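Local coordinates for flap endonuclease 1 (Methanocaldococcus jannaschii, PDB 1A76), which cleaves 5' flaps and degrades DNA from its 5' end during DNA replication and repair, using bound magnesium ions, at residues I66-E70 with K307-L311; A176-G180 with I264-P268; I219-Y225 with I261-F265; K283-I287 with V301-V305. One frame throughout, in Å; residues are numbered along the deposited sequence.

Contact 1: I66-E70 with K307-L311; sequences IHLLE and KLYNL
Leu69 and Leu308 cross at a slant, and their CD1 methyls meet at 3.7 Å, beginning a small apolar seam between helix 56-70 and helix 298-315. Ile66 adds to it. Its CG1-CD1 arm crosses Leu308 at about a right angle and rests on CB, with Ile66 CD1 to Leu308 CB at 4.0 Å. Leu311 supplies the rest with its two methyls. Leu311 CD1 faces the stem of Glu70, 3.8 Å from Glu70 CG. Leu311 CD2 lies against the backbone, 3.6 Å from Leu69 O. Leu69 O also accepts a hydrogen bond from Lys315 NZ. The CG of Leu311 stands anti to its carbonyl carbon (chi1 -75°), which turns the fork toward Leu69 and Glu70.

The polar part is weaker. Glu70 runs extended beyond CG and brings its carboxylate across the Lys307 stem. Glu70 OE2 is 4.0 Å from Lys307 CD but 4.8 Å from Lys307 NZ, so the charges are near without pairing.

The two short helical segments run in roughly the same direction, at 41°, with axes 10.2 Å apart. The contact fastens the C-terminal helix to a helix of the N-domain, away from the metal site. No hydrogen bond joins the segments. Cohesion therefore rests on leucine and isoleucine carbons, with at most a modest electrostatic contribution from Glu70 and Lys307 at the margin.

Contact 2: A176-G180 with I264-P268; sequences ALLYG and IFKEP
Phe265 lays one corner of its ring over a face of Tyr179. The Phe265 CD1 atom sits 3.5 Å above the tyrosine plane, offset toward the rim. The planes are inclined at 54° and the centroids are 4.8 Å apart, so the pair is oblique. Both side chains have CG anti to their own carbonyl carbon (chi1 -68° in each), and this brings the two rings together between the backbones. Leu178 runs beside Phe265 and points the same way. Its CB is 3.6 Å from Phe265 CD1, and its CD1 follows the ring outward to CE1 and CZ. Pro268 meets the tyrosine at its edge, with Pro268 CG 4.0 Å from Tyr179 CD2.

The segment 176-180 belongs to the loop between strands 168-170 and 183-186 of the central sheet, in the I-domain. The other segment is the end of helix 258-266 and the residues that follow it. Tyr179 also touches Glu154 of helix 153-162, a ligand of the first magnesium site, and so lies in the second shell of the active site. Cutting Tyr179 back to an alanine is likely to leave Phe265 CD1 and Pro268 CG without their aromatic partner and to open a gap beside Glu154.

Two waters join the backbones of the segments. One donates to Leu178 O and Phe265 O. The other donates to Tyr179 O at 2.8 Å and to Phe265 O at 2.9 Å.

Contact 3: I219-Y225 with I261-F265; sequences IFMGTDY and IKRIF
Tyr225 packs against helix 258-266 just after the metal ligand Asp224, where helix 211-221 ends and the chain turns toward the active site. Thr223 OG1 accepts from Tyr225 N at 3.0 Å, an ST turn that shapes this loop.

The tight part surrounds the tyrosine ring. Ile264 CD1 lies over one face in a CH-pi contact, 3.9 Å from the centroid of the Tyr225 ring. Ile264 CG2 is closer still, 3.3 Å from Tyr225 CE2. The ring also turns an edge to the face of Phe265 in an offset edge-to-face pair, with planes at 80°. Its hydroxyl makes a weak hydrogen bond to Glu152, a ligand of the first magnesium site. A serine at Tyr225 would probably uncover the Ile264 methyls and leave Glu152 without that weak bond.

Packing is looser toward Ile219 and Lys262. Ile219 crosses the lysine stem at about a right angle, its CD1 4.1 Å from Lys262 CG. The lysine amine forms a salt bridge with Asp259. Between the two parts stands Ile261, whose CG1 is 4.0 Å from Tyr225 CB and whose CG2 is 4.1 Å from Ile219 CD1.

Contact 4: K283-I287 with V301-V305; sequences KEGII and VKKHV
Ile286 slides past Val305 in the opposite direction, its CG2 pressed on Val305 CG1 at 3.5 Å, tighter than usual for two methyls. Together they form the centre of an antiparallel helix pair, helix 283-292 against helix 298-315, joined by a short connection. The segment axes are 10.2 Å apart and their directions differ by 148°. The same Ile286 CG2 also reaches Val301 CG1 at 4.0 Å. This methyl stands anti to the backbone N of Ile286, which places it between the two valines, one helical turn apart. Both valines also touch helix 56-70, Val301 at Tyr63 and Val305 at Phe62. The pair is thereby tied to the N-domain, well away from the metal site.

Lysines border this apolar strip. Ile287 lays CD1 near the stem of Lys302. Lys283 runs fully extended across Val305, so its aliphatic part covers the valine while its amine extends on to Asp306. The two amines, Lys283 NZ and Lys302 NZ, are 4.6 Å apart. Both form salt bridges with Asp306 OD1, which probably offsets the repulsion between them. One acidic side chain thus draws in a lysine from each helix. No hydrogen bond passes directly between the segments. Next to its amine nitrogen, Lys283 CE lies 3.5 Å from Val305 O.

Contacts 2 and 3 are buried and lie beside the active site; contacts 1 and 4 are partly buried and lie on the opposite side of the chain's centre. The first pair shares Ile264 and Phe265 of helix 258-266. The two tyrosine hydroxyls approach each other, Tyr179 OH to Tyr225 OH at 3.6 Å. The second pair shares helix 298-315, which contact 1 joins to helix 56-70 and contact 4 to helix 283-292. They touch where Tyr309 CB meets Lys283 CE at 3.5 Å. Aromatic rings dominate near the metals, with bridging waters in contact 2. The distal helices rely on aliphatic side chains edged by lysines and acids.

Contact 1: I66-E70 with K307-L311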
# COMPACT_ATOMS: atom_id res chain seq x y z
N ILE A 66 -4.29 5.74 -15.66
CA ILE A 66 -4.15 6.10 -17.07
C ILE A 66 -2.88 6.93 -17.27
O ILE A 66 -2.16 6.75 -18.25
CB ILE A 66 -5.39 6.90 -17.60
CG1 ILE A 66 -6.61 5.98 -17.66
CG2 ILE A 66 -5.12 7.44 -19.01
CD1 ILE A 66 -7.93 6.70 -18.01
N HIS A 67 -2.62 7.83 -16.33
CA HIS A 67 -1.44 8.69 -16.37
C HIS A 67 -0.17 7.83 -16.48
O HIS A 67 0.74 8.12 -17.26
CB HIS A 67 -1.43 9.56 -15.09
CG HIS A 67 -0.14 10.29 -14.84
ND1 HIS A 67 0.32 11.28 -15.67
CD2 HIS A 67 0.75 10.19 -13.83
CE1 HIS A 67 1.45 11.78 -15.18
NE2 HIS A 67 1.73 11.13 -14.06
N LEU A 68 -0.15 6.75 -15.71
CA LEU A 68 0.96 5.80 -15.70
C LEU A 68 1.08 5.06 -17.04
O LEU A 68 2.17 4.94 -17.60
CB LEU A 68 0.74 4.78 -14.57
CG LEU A 68 1.60 4.81 -13.30
CD1 LEU A 68 1.99 6.21 -12.92
CD2 LEU A 68 0.83 4.13 -12.17
N LEU A 69 -0.05 4.58 -17.55
CA LEU A 69 -0.06 3.85 -18.82
C LEU A 69 0.32 4.70 -20.03
O LEU A 69 0.84 4.18 -21.03
CB LEU A 69 -1.43 3.22 -19.06
CG LEU A 69 -1.73 1.96 -18.25
CD1 LEU A 69 -3.20 1.60 -18.42
CD2 LEU A 69 -0.82 0.81 -18.70
N GLU A 70 0.05 6.00 -19.95
CA GLU A 70 0.40 6.90 -21.04
C GLU A 70 1.92 6.99 -21.13
O GLU A 70 2.46 7.36 -22.18
CB GLU A 70 -0.18 8.29 -20.78
CG GLU A 70 -1.60 8.48 -21.30
CD GLU A 70 -2.20 9.82 -20.89
OE1 GLU A 70 -1.99 10.24 -19.72
OE2 GLU A 70 -2.88 10.45 -21.73
N LYS A 307 -8.82 7.06 -24.55
CA LYS A 307 -7.36 7.01 -24.53
C LYS A 307 -6.92 5.70 -23.86
O LYS A 307 -5.95 5.08 -24.30
CB LYS A 307 -6.79 8.20 -23.75
CG LYS A 307 -7.28 9.56 -24.24
CD LYS A 307 -6.22 10.62 -24.01
CE LYS A 307 -6.79 11.80 -23.25
NZ LYS A 307 -7.55 11.33 -22.05
N LEU A 308 -7.61 5.29 -22.80
CA LEU A 308 -7.25 4.05 -22.10
C LEU A 308 -7.40 2.86 -23.04
O LEU A 308 -6.54 1.99 -23.09
CB LEU A 308 -8.12 3.83 -20.85
CG LEU A 308 -8.01 2.43 -20.21
CD1 LEU A 308 -6.58 2.17 -19.70
CD2 LEU A 308 -9.01 2.30 -19.06
N TYR A 309 -8.50 2.83 -23.78
CA TYR A 309 -8.75 1.74 -24.72
C TYR A 309 -7.61 1.61 -25.75
O TYR A 309 -7.09 0.52 -25.99
CB TYR A 309 -10.07 2.01 -25.46
CG TYR A 309 -10.55 0.88 -26.33
CD1 TYR A 309 -10.13 0.77 -27.67
CD2 TYR A 309 -11.42 -0.10 -25.83
CE1 TYR A 309 -10.58 -0.26 -28.48
CE2 TYR A 309 -11.88 -1.15 -26.65
CZ TYR A 309 -11.45 -1.22 -27.97
OH TYR A 309 -11.89 -2.25 -28.77
N ASN A 310 -7.23 2.73 -26.35
CA ASN A 310 -6.17 2.73 -27.36
C ASN A 310 -4.81 2.35 -26.79
O ASN A 310 -4.03 1.69 -27.45
CB ASN A 310 -6.11 4.09 -28.05
CG ASN A 310 -7.28 4.30 -29.00
OD1 ASN A 310 -7.85 3.34 -29.53
ND2 ASN A 310 -7.64 5.56 -29.24
N LEU A 311 -4.53 2.76 -25.56
CA LEU A 311 -3.26 2.42 -24.92
C LEU A 311 -3.17 0.91 -24.75
O LEU A 311 -2.18 0.28 -25.12
CB LEU A 311 -3.14 3.09 -23.54
CG LEU A 311 -2.83 4.60 -23.54
CD1 LEU A 311 -3.20 5.19 -22.20
CD2 LEU A 311 -1.35 4.83 -23.84

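Contact 2: A176-G180 with I264-P268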
# COMPACT_ATOMS: atom_id res chain seq x y z
N ALA A 176 8.16 -1.58 2.17
CA ALA A 176 8.34 -2.66 1.21
C ALA A 176 9.78 -3.18 1.22
O ALA A 176 10.05 -4.34 0.89
CB ALA A 176 7.98 -2.18 -0.19
N LEU A 177 10.71 -2.31 1.58
CA LEU A 177 12.12 -2.65 1.64
C LEU A 177 12.33 -3.75 2.68
O LEU A 177 13.15 -4.65 2.49
CB LEU A 177 12.94 -1.41 2.01
CG LEU A 177 12.94 -0.26 0.99
CD1 LEU A 177 13.66 0.95 1.56
CD2 LEU A 177 13.63 -0.72 -0.31
N LEU A 178 11.58 -3.67 3.77
CA LEU A 178 11.69 -4.65 4.86
C LEU A 178 11.27 -6.06 4.43
O LEU A 178 11.70 -7.05 5.04
CB LEU A 178 10.85 -4.19 6.05
CG LEU A 178 11.36 -2.91 6.71
CD1 LEU A 178 10.46 -2.54 7.88
CD2 LEU A 178 12.78 -3.12 7.19
N TYR A 179 10.44 -6.15 3.39
CA TYR A 179 10.01 -7.45 2.88
C TYR A 179 10.92 -7.92 1.77
O TYR A 179 10.64 -8.90 1.08
CB TYR A 179 8.57 -7.39 2.35
CG TYR A 179 7.54 -7.17 3.43
CD1 TYR A 179 7.17 -5.89 3.80
CD2 TYR A 179 6.92 -8.25 4.07
CE1 TYR A 179 6.22 -5.67 4.77
CE2 TYR A 179 5.96 -8.04 5.05
CZ TYR A 179 5.62 -6.74 5.40
OH TYR A 179 4.71 -6.49 6.40
N GLY A 180 12.03 -7.23 1.58
CA GLY A 180 12.96 -7.63 0.55
C GLY A 180 12.68 -7.06 -0.83
O GLY A 180 13.26 -7.52 -1.81
N ILE A 264 7.22 -12.13 10.21
CA ILE A 264 6.22 -11.44 9.40
C ILE A 264 6.89 -10.86 8.15
O ILE A 264 6.33 -10.92 7.06
CB ILE A 264 5.53 -10.28 10.18
CG1 ILE A 264 4.22 -10.78 10.82
CG2 ILE A 264 5.22 -9.11 9.23
CD1 ILE A 264 4.00 -10.29 12.23
N PHE A 265 8.08 -10.29 8.32
CA PHE A 265 8.80 -9.69 7.20
C PHE A 265 9.57 -10.69 6.35
O PHE A 265 9.65 -10.54 5.14
CB PHE A 265 9.78 -8.61 7.70
CG PHE A 265 9.10 -7.41 8.27
CD1 PHE A 265 8.48 -6.48 7.43
CD2 PHE A 265 9.01 -7.24 9.65
CE1 PHE A 265 7.77 -5.40 7.96
CE2 PHE A 265 8.30 -6.17 10.19
CZ PHE A 265 7.67 -5.24 9.33
N LYS A 266 10.13 -11.71 7.00
CA LYS A 266 10.91 -12.72 6.30
C LYS A 266 10.09 -13.84 5.69
O LYS A 266 10.47 -14.40 4.67
CB LYS A 266 11.96 -13.32 7.25
CG LYS A 266 12.94 -12.31 7.88
CD LYS A 266 13.59 -11.40 6.84
CE LYS A 266 14.58 -12.14 5.93
NZ LYS A 266 15.60 -12.96 6.66
N GLU A 267 8.95 -14.17 6.31
CA GLU A 267 8.09 -15.26 5.87
C GLU A 267 6.64 -14.86 5.70
O GLU A 267 5.75 -15.44 6.33
CB GLU A 267 8.11 -16.40 6.89
CG GLU A 267 8.92 -17.58 6.47
CD GLU A 267 10.33 -17.47 6.97
OE1 GLU A 267 10.54 -17.72 8.18
OE2 GLU A 267 11.21 -17.13 6.15
N PRO A 268 6.36 -13.86 4.85
CA PRO A 268 4.95 -13.50 4.72
C PRO A 268 4.17 -14.47 3.83
O PRO A 268 4.75 -15.21 3.04
CB PRO A 268 5.01 -12.11 4.11
CG PRO A 268 6.26 -12.14 3.28
CD PRO A 268 7.23 -13.02 4.02
O HOH W 1 12.14 -9.58 4.21
O HOH W 2 9.56 -11.15 2.28

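Contact 3: I219-Y225 with I261-F265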
# COMPACT_ATOMS: atom_id res chain seq x y z
N ILE A 219 12.44 -2.30 13.75
CA ILE A 219 11.79 -2.73 14.98
C ILE A 219 12.08 -1.73 16.10
O ILE A 219 11.17 -1.37 16.84
CB ILE A 219 12.23 -4.17 15.35
CG1 ILE A 219 11.60 -5.16 14.35
CG2 ILE A 219 11.77 -4.52 16.76
CD1 ILE A 219 12.14 -6.59 14.46
N PHE A 220 13.33 -1.27 16.21
CA PHE A 220 13.71 -0.28 17.23
C PHE A 220 12.88 0.98 17.08
O PHE A 220 12.38 1.55 18.06
CB PHE A 220 15.18 0.15 17.08
CG PHE A 220 16.16 -0.68 17.86
CD1 PHE A 220 16.15 -0.66 19.25
CD2 PHE A 220 17.11 -1.45 17.20
CE1 PHE A 220 17.09 -1.39 19.98
CE2 PHE A 220 18.04 -2.19 17.92
CZ PHE A 220 18.03 -2.15 19.31
N MET A 221 12.76 1.45 15.85
CA MET A 221 12.02 2.68 15.59
C MET A 221 10.54 2.45 15.81
O MET A 221 9.83 3.36 16.23
CB MET A 221 12.29 3.16 14.17
CG MET A 221 13.74 3.62 13.96
SD MET A 221 14.15 3.94 12.23
CE MET A 221 13.16 5.38 11.90
N GLY A 222 10.09 1.23 15.53
CA GLY A 222 8.69 0.88 15.71
C GLY A 222 8.00 0.55 14.40
O GLY A 222 7.98 1.37 13.48
N THR A 223 7.45 -0.66 14.31
CA THR A 223 6.73 -1.08 13.10
C THR A 223 5.23 -1.07 13.39
O THR A 223 4.80 -0.66 14.47
CB THR A 223 7.16 -2.52 12.63
OG1 THR A 223 6.67 -3.49 13.56
CG2 THR A 223 8.67 -2.64 12.54
N ASP A 224 4.42 -1.51 12.43
CA ASP A 224 2.98 -1.56 12.64
C ASP A 224 2.73 -2.65 13.68
O ASP A 224 1.69 -2.68 14.33
CB ASP A 224 2.25 -1.95 11.34
CG ASP A 224 2.34 -0.87 10.27
OD1 ASP A 224 2.29 0.33 10.61
OD2 ASP A 224 2.44 -1.22 9.08
N TYR A 225 3.71 -3.54 13.84
CA TYR A 225 3.62 -4.65 14.78
C TYR A 225 4.10 -4.35 16.19
O TYR A 225 3.88 -5.15 17.10
CB TYR A 225 4.37 -5.84 14.20
CG TYR A 225 3.85 -6.20 12.83
CD1 TYR A 225 2.58 -6.76 12.68
CD2 TYR A 225 4.60 -5.95 11.68
CE1 TYR A 225 2.06 -7.06 11.43
CE2 TYR A 225 4.09 -6.24 10.41
CZ TYR A 225 2.82 -6.79 10.30
OH TYR A 225 2.30 -7.10 9.06
N ILE A 261 7.66 -10.96 14.91
CA ILE A 261 7.65 -9.79 14.04
C ILE A 261 8.59 -10.02 12.86
O ILE A 261 8.25 -9.73 11.71
CB ILE A 261 8.07 -8.51 14.81
CG1 ILE A 261 7.06 -8.20 15.92
CG2 ILE A 261 8.17 -7.31 13.86
CD1 ILE A 261 7.61 -7.29 17.00
N LYS A 262 9.78 -10.54 13.17
CA LYS A 262 10.78 -10.83 12.15
C LYS A 262 10.20 -11.78 11.11
O LYS A 262 10.37 -11.57 9.91
CB LYS A 262 12.01 -11.49 12.80
CG LYS A 262 12.92 -10.51 13.53
CD LYS A 262 14.26 -11.14 13.90
CE LYS A 262 14.08 -12.30 14.88
NZ LYS A 262 15.35 -12.72 15.57
N ARG A 263 9.53 -12.82 11.57
CA ARG A 263 8.94 -13.80 10.67
C ARG A 263 7.88 -13.19 9.75
O ARG A 263 7.68 -13.67 8.64
CB ARG A 263 8.34 -14.96 11.47
CG ARG A 263 9.17 -16.24 11.38
CD ARG A 263 8.65 -17.34 12.30
NE ARG A 263 9.01 -17.14 13.70
CZ ARG A 263 10.17 -17.50 14.25
NH1 ARG A 263 11.10 -18.09 13.51
NH2 ARG A 263 10.39 -17.27 15.53
N ILE A 264 7.22 -12.13 10.21
CA ILE A 264 6.22 -11.44 9.40
C ILE A 264 6.89 -10.86 8.15
O ILE A 264 6.33 -10.92 7.06
CB ILE A 264 5.53 -10.28 10.18
CG1 ILE A 264 4.22 -10.78 10.82
CG2 ILE A 264 5.22 -9.11 9.23
CD1 ILE A 264 4.00 -10.29 12.23
N PHE A 265 8.08 -10.29 8.32
CA PHE A 265 8.80 -9.69 7.20
C PHE A 265 9.57 -10.69 6.35
O PHE A 265 9.65 -10.54 5.14
CB PHE A 265 9.78 -8.61 7.70
CG PHE A 265 9.10 -7.41 8.27
CD1 PHE A 265 8.48 -6.48 7.43
CD2 PHE A 265 9.01 -7.24 9.65
CE1 PHE A 265 7.77 -5.40 7.96
CE2 PHE A 265 8.30 -6.17 10.19
CZ PHE A 265 7.67 -5.24 9.33

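Contact 4: K283-I287 with V301-V305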
# COMPACT_ATOMS: atom_id res chain seq x y z
N LYS A 283 -15.86 0.68 -21.82
CA LYS A 283 -16.15 2.11 -21.89
C LYS A 283 -17.50 2.50 -21.30
O LYS A 283 -17.58 3.48 -20.57
CB LYS A 283 -16.07 2.59 -23.34
CG LYS A 283 -14.68 2.49 -23.98
CD LYS A 283 -14.64 3.17 -25.34
CE LYS A 283 -13.21 3.44 -25.79
NZ LYS A 283 -13.13 3.91 -27.21
N GLU A 284 -18.54 1.74 -21.63
CA GLU A 284 -19.89 2.02 -21.16
C GLU A 284 -20.04 1.88 -19.65
O GLU A 284 -20.66 2.72 -18.99
CB GLU A 284 -20.89 1.07 -21.85
CG GLU A 284 -21.08 1.33 -23.35
CD GLU A 284 -19.88 0.92 -24.17
OE1 GLU A 284 -19.32 -0.16 -23.88
OE2 GLU A 284 -19.48 1.68 -25.08
N GLY A 285 -19.49 0.79 -19.11
CA GLY A 285 -19.56 0.54 -17.69
C GLY A 285 -18.82 1.60 -16.89
O GLY A 285 -19.25 1.97 -15.80
N ILE A 286 -17.69 2.07 -17.42
CA ILE A 286 -16.91 3.09 -16.74
C ILE A 286 -17.71 4.39 -16.69
O ILE A 286 -17.76 5.06 -15.64
CB ILE A 286 -15.54 3.32 -17.44
CG1 ILE A 286 -14.63 2.10 -17.19
CG2 ILE A 286 -14.90 4.58 -16.91
CD1 ILE A 286 -13.43 2.01 -18.09
N ILE A 287 -18.33 4.75 -17.80
CA ILE A 287 -19.15 5.97 -17.87
C ILE A 287 -20.29 5.91 -16.85
O ILE A 287 -20.55 6.87 -16.12
CB ILE A 287 -19.75 6.16 -19.28
CG1 ILE A 287 -18.62 6.44 -20.28
CG2 ILE A 287 -20.79 7.29 -19.27
CD1 ILE A 287 -19.02 7.27 -21.49
N VAL A 301 -14.21 12.04 -18.72
CA VAL A 301 -14.20 10.59 -18.65
C VAL A 301 -14.20 9.98 -20.06
O VAL A 301 -13.38 9.11 -20.36
CB VAL A 301 -15.39 10.05 -17.81
CG1 VAL A 301 -15.34 8.51 -17.72
CG2 VAL A 301 -15.34 10.65 -16.39
N LYS A 302 -15.08 10.47 -20.92
CA LYS A 302 -15.15 9.96 -22.29
C LYS A 302 -13.77 10.00 -22.95
O LYS A 302 -13.29 9.01 -23.51
CB LYS A 302 -16.14 10.78 -23.11
CG LYS A 302 -16.18 10.42 -24.60
CD LYS A 302 -16.71 9.01 -24.79
CE LYS A 302 -16.62 8.55 -26.25
NZ LYS A 302 -16.34 7.07 -26.34
N LYS A 303 -13.14 11.16 -22.87
CA LYS A 303 -11.83 11.35 -23.47
C LYS A 303 -10.82 10.36 -22.91
O LYS A 303 -10.00 9.80 -23.64
CB LYS A 303 -11.36 12.78 -23.22
CG LYS A 303 -10.03 13.11 -23.88
CD LYS A 303 -9.52 14.46 -23.41
CE LYS A 303 -9.29 15.38 -24.59
NZ LYS A 303 -8.23 14.83 -25.49
N HIS A 304 -10.87 10.13 -21.60
CA HIS A 304 -9.91 9.22 -21.00
C HIS A 304 -10.16 7.75 -21.25
O HIS A 304 -9.20 7.00 -21.42
CB HIS A 304 -9.80 9.51 -19.51
CG HIS A 304 -9.04 10.77 -19.22
ND1 HIS A 304 -7.68 10.78 -19.00
CD2 HIS A 304 -9.44 12.06 -19.19
CE1 HIS A 304 -7.28 12.03 -18.85
NE2 HIS A 304 -8.33 12.82 -18.95
N VAL A 305 -11.42 7.32 -21.29
CA VAL A 305 -11.70 5.90 -21.54
C VAL A 305 -11.32 5.58 -22.99
O VAL A 305 -10.93 4.46 -23.30
CB VAL A 305 -13.20 5.53 -21.29
CG1 VAL A 305 -13.59 5.85 -19.85
CG2 VAL A 305 -14.12 6.27 -22.26